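Local coordinates for hypothetical protein HD1797 (Haemophilus ducreyi, PDB 2P4P) that may help to export the polyamines cadaverine and putrescine from the cytoplasm, this chain being the transporter-associated (CorC_HlyC) domain of the longer membrane protein, at residues 9-15 against 76-82. Numbering follows the deposited sequence.
Sequences DSWLIDG and DQLMVSF
Antiparallel pairing of an N-terminal strand, outermost within this chain, with the central, C-terminal strand of a three-stranded sheet shows how a small domain joins its ends. Strands 10-14 and 76-81, extended except at D76 (phi/psi -87/-53), run at 155° with axes 4.6 Å apart. W11–V80 and I13–L78 are hydrogen-bonded pairs (W11 N–V80 O, V80 N–W11 O and L78 N–I13 O 2.9 Å, I13 N–L78 O 2.8 Å); L12–M79 and D14–Q77 are non-hydrogen-bonded. Turning off at G15 (phi/psi -63/-20), the chain still donates a hydrogen bond from G15 N to D76 O (2.7 Å); at the other end a water links D9 O (2.6 Å) to F82 N (2.9 Å). On one face I13 (m, t) brings CD1 to 3.5 Å from V80 CG2 and CB to 4.0 Å from L78 CG; on the other, L12 CD2 lies 3.5 Å from Q77 OE1, while Q77 NE2 hydrogen-bonds D69 OD2 and I68 O of the second subunit. L78 packs against helix 40-48, whereas the L12–M79 face meets the second subunit. Strand 66-71 flanks 76-81 on its far edge, where non-extended D76 and Q77 face D69, a magnesium-binding residue whose ion is not bound to this chain here, in a classic beta bulge.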
ATOM      1  N   ASP A   9      -4.361   3.100 -11.608  1.00 31.77           N
ATOM      2  CA  ASP A   9      -5.184   3.897 -10.687  1.00 32.63           C
ATOM      3  C   ASP A   9      -5.583   3.050  -9.496  1.00 31.31           C
ATOM      4  O   ASP A   9      -5.951   1.890  -9.651  1.00 31.31           O
ATOM      5  CB  ASP A   9      -6.397   4.603 -11.340  1.00 33.60           C
ATOM      6  CG  ASP A   9      -7.345   3.668 -12.105  1.00 37.85           C
ATOM      7  OD1 ASP A   9      -6.978   3.084 -13.172  1.00 40.09           O
ATOM      8  OD2 ASP A   9      -8.531   3.601 -11.682  1.00 41.86           O
ATOM      9  N   SER A  10      -5.484   3.620  -8.307  1.00 30.68           N
ATOM     10  CA  SER A  10      -5.843   2.870  -7.116  1.00 30.18           C
ATOM     11  C   SER A  10      -6.192   3.801  -5.981  1.00 29.60           C
ATOM     12  O   SER A  10      -5.842   5.001  -6.002  1.00 29.79           O
ATOM     13  CB  SER A  10      -4.704   1.936  -6.721  1.00 29.71           C
ATOM     14  OG  SER A  10      -3.661   2.671  -6.134  1.00 32.63           O
ATOM     15  N   TRP A  11      -6.870   3.257  -4.980  1.00 28.35           N
ATOM     16  CA  TRP A  11      -7.131   4.009  -3.793  1.00 27.33           C
ATOM     17  C   TRP A  11      -6.586   3.251  -2.599  1.00 26.58           C
ATOM     18  O   TRP A  11      -6.721   2.030  -2.518  1.00 25.89           O
ATOM     19  CB  TRP A  11      -8.627   4.178  -3.560  1.00 28.00           C
ATOM     20  CG  TRP A  11      -9.410   4.984  -4.529  1.00 28.90           C
ATOM     21  CD1 TRP A  11      -8.941   5.815  -5.530  1.00 29.52           C
ATOM     22  CD2 TRP A  11     -10.842   5.092  -4.561  1.00 29.73           C
ATOM     23  NE1 TRP A  11     -10.002   6.393  -6.194  1.00 29.99           N
ATOM     24  CE2 TRP A  11     -11.176   5.970  -5.620  1.00 28.99           C
ATOM     25  CE3 TRP A  11     -11.875   4.509  -3.810  1.00 31.29           C
ATOM     26  CZ2 TRP A  11     -12.514   6.306  -5.931  1.00 29.66           C
ATOM     27  CZ3 TRP A  11     -13.206   4.829  -4.128  1.00 30.33           C
ATOM     28  CH2 TRP A  11     -13.506   5.713  -5.184  1.00 29.76           C
ATOM     29  N   LEU A  12      -6.014   3.991  -1.659  1.00 25.42           N
ATOM     30  CA  LEU A  12      -5.645   3.440  -0.372  1.00 25.74           C
ATOM     31  C   LEU A  12      -6.727   3.800   0.625  1.00 24.97           C
ATOM     32  O   LEU A  12      -7.036   4.986   0.826  1.00 26.61           O
ATOM     33  CB  LEU A  12      -4.293   3.990   0.063  1.00 25.96           C
ATOM     34  CG  LEU A  12      -3.698   3.412   1.345  1.00 27.18           C
ATOM     35  CD1 LEU A  12      -3.117   2.029   1.083  1.00 31.12           C
ATOM     36  CD2 LEU A  12      -2.621   4.340   1.856  1.00 29.52           C
ATOM     37  N   ILE A  13      -7.268   2.771   1.285  1.00 25.34           N
ATOM     38  CA  ILE A  13      -8.474   2.873   2.129  0.50 24.62           C
ATOM     39  C   ILE A  13      -8.264   2.245   3.516  1.00 24.24           C
ATOM     40  O   ILE A  13      -7.619   1.216   3.616  1.00 24.19           O
ATOM     41  CB  ILE A  13      -9.677   2.192   1.396  0.50 24.27           C
ATOM     42  CG1 ILE A  13     -10.126   3.067   0.216  0.50 23.97           C
ATOM     43  CG2 ILE A  13     -10.849   1.929   2.338  0.50 24.79           C
ATOM     44  CD1 ILE A  13     -11.095   2.382  -0.727  0.50 24.58           C
ATOM     45  N   ASP A  14      -8.806   2.876   4.563  1.00 24.81           N
ATOM     46  CA  ASP A  14      -8.762   2.373   5.943  1.00 25.14           C
ATOM     47  C   ASP A  14      -9.683   1.158   6.053  1.00 24.83           C
ATOM     48  O   ASP A  14     -10.803   1.194   5.571  1.00 24.02           O
ATOM     49  CB  ASP A  14      -9.207   3.484   6.908  1.00 26.06           C
ATOM     50  CG  ASP A  14      -9.255   3.046   8.380  1.00 28.39           C
ATOM     51  OD1 ASP A  14      -8.959   1.873   8.706  1.00 33.57           O
ATOM     52  OD2 ASP A  14      -9.608   3.898   9.234  1.00 34.52           O
ATOM     53  N   GLY A  15      -9.213   0.090   6.701  1.00 24.68           N
ATOM     54  CA  GLY A  15     -10.007  -1.146   6.812  1.00 24.48           C
ATOM     55  C   GLY A  15     -11.306  -0.920   7.583  1.00 23.68           C
ATOM     56  O   GLY A  15     -12.265  -1.673   7.440  1.00 24.47           O
ATOM     57  N   ASP A  76      -5.985  -3.109   8.494  1.00 26.39           N
ATOM     58  CA  ASP A  76      -5.753  -1.713   8.863  1.00 26.81           C
ATOM     59  C   ASP A  76      -5.871  -0.825   7.597  1.00 26.61           C
ATOM     60  O   ASP A  76      -6.637   0.164   7.576  1.00 26.04           O
ATOM     61  CB  ASP A  76      -4.367  -1.635   9.530  1.00 27.68           C
ATOM     62  CG  ASP A  76      -3.908  -0.232   9.822  1.00 30.33           C
ATOM     63  OD1 ASP A  76      -4.709   0.606  10.291  1.00 33.80           O
ATOM     64  OD2 ASP A  76      -2.707   0.029   9.619  1.00 35.19           O
ATOM     65  N   GLN A  77      -5.119  -1.193   6.563  1.00 25.98           N
ATOM     66  CA  GLN A  77      -5.182  -0.514   5.253  1.00 26.50           C
ATOM     67  C   GLN A  77      -5.278  -1.485   4.103  1.00 25.72           C
ATOM     68  O   GLN A  77      -4.647  -2.534   4.121  1.00 26.15           O
ATOM     69  CB  GLN A  77      -3.952   0.346   5.024  1.00 26.32           C
ATOM     70  CG  GLN A  77      -3.889   1.547   5.911  1.00 29.23           C
ATOM     71  CD  GLN A  77      -2.635   2.345   5.682  1.00 31.89           C
ATOM     72  OE1 GLN A  77      -2.694   3.494   5.293  1.00 36.45           O
ATOM     73  NE2 GLN A  77      -1.497   1.730   5.906  1.00 33.81           N
ATOM     74  N   LEU A  78      -6.031  -1.099   3.075  1.00 26.05           N
ATOM     75  CA  LEU A  78      -6.140  -1.869   1.861  1.00 25.81           C
ATOM     76  C   LEU A  78      -6.012  -0.957   0.634  1.00 25.76           C
ATOM     77  O   LEU A  78      -6.164   0.257   0.726  1.00 26.00           O
ATOM     78  CB  LEU A  78      -7.487  -2.587   1.807  1.00 25.76           C
ATOM     79  CG  LEU A  78      -8.697  -1.654   1.938  1.00 25.64           C
ATOM     80  CD1 LEU A  78      -9.652  -1.801   0.747  1.00 27.34           C
ATOM     81  CD2 LEU A  78      -9.401  -1.846   3.292  1.00 25.31           C
HETATM   82  N   MSE A  79      -5.720  -1.558  -0.504  1.00 25.23           N
HETATM   83  CA  MSE A  79      -5.714  -0.855  -1.763  1.00 28.83           C
HETATM   84  C   MSE A  79      -6.751  -1.465  -2.670  1.00 25.53           C
HETATM   85  O   MSE A  79      -6.931  -2.679  -2.679  1.00 24.54           O
HETATM   86  CB  MSE A  79      -4.355  -1.017  -2.439  1.00 27.37           C
HETATM   87  CG  MSE A  79      -4.131  -0.032  -3.565  1.00 30.77           C
HETATM   88 SE   MSE A  79      -2.480  -0.493  -4.468  1.00 45.65          SE
HETATM   89  CE  MSE A  79      -2.229  -2.249  -3.738  1.00 31.46           C
ATOM     90  N   VAL A  80      -7.427  -0.611  -3.433  1.00 25.84           N
ATOM     91  CA  VAL A  80      -8.457  -1.021  -4.394  1.00 24.68           C
ATOM     92  C   VAL A  80      -7.919  -0.590  -5.751  1.00 24.48           C
ATOM     93  O   VAL A  80      -7.435   0.525  -5.867  1.00 23.97           O
ATOM     94  CB  VAL A  80      -9.814  -0.264  -4.139  1.00 24.24           C
ATOM     95  CG1 VAL A  80     -10.950  -0.838  -5.023  1.00 25.62           C
ATOM     96  CG2 VAL A  80     -10.201  -0.384  -2.700  1.00 27.71           C
ATOM     97  N   SER A  81      -8.029  -1.451  -6.753  1.00 24.50           N
ATOM     98  CA  SER A  81      -7.676  -1.131  -8.119  1.00 24.80           C
ATOM     99  C   SER A  81      -8.662  -1.899  -9.009  1.00 24.15           C
ATOM    100  O   SER A  81      -9.441  -2.742  -8.508  1.00 23.25           O
ATOM    101  CB  SER A  81      -6.224  -1.581  -8.358  1.00 24.93           C
ATOM    102  OG  SER A  81      -6.101  -2.935  -7.966  1.00 28.51           O
ATOM    103  N   PHE A  82      -8.680  -1.625 -10.314  1.00 22.00           N
ATOM    104  CA  PHE A  82      -9.476  -2.469 -11.204  1.00 22.47           C
ATOM    105  C   PHE A  82      -8.873  -3.854 -11.291  1.00 23.15           C
ATOM    106  O   PHE A  82      -7.649  -3.998 -11.333  1.00 21.07           O
ATOM    107  CB  PHE A  82      -9.520  -1.891 -12.617  1.00 21.42           C
ATOM    108  CG  PHE A  82     -10.636  -0.900 -12.864  1.00 23.65           C
ATOM    109  CD1 PHE A  82     -11.916  -1.124 -12.386  1.00 22.26           C
ATOM    110  CD2 PHE A  82     -10.406   0.216 -13.669  1.00 24.51           C
ATOM    111  CE1 PHE A  82     -12.938  -0.227 -12.632  1.00 27.09           C
ATOM    112  CE2 PHE A  82     -11.445   1.120 -13.975  1.00 23.79           C
ATOM    113  CZ  PHE A  82     -12.707   0.902 -13.456  1.00 23.73           C
TER
HETATM  114  O   HOH W   1      -7.149   0.564 -11.533  1.00 32.15           O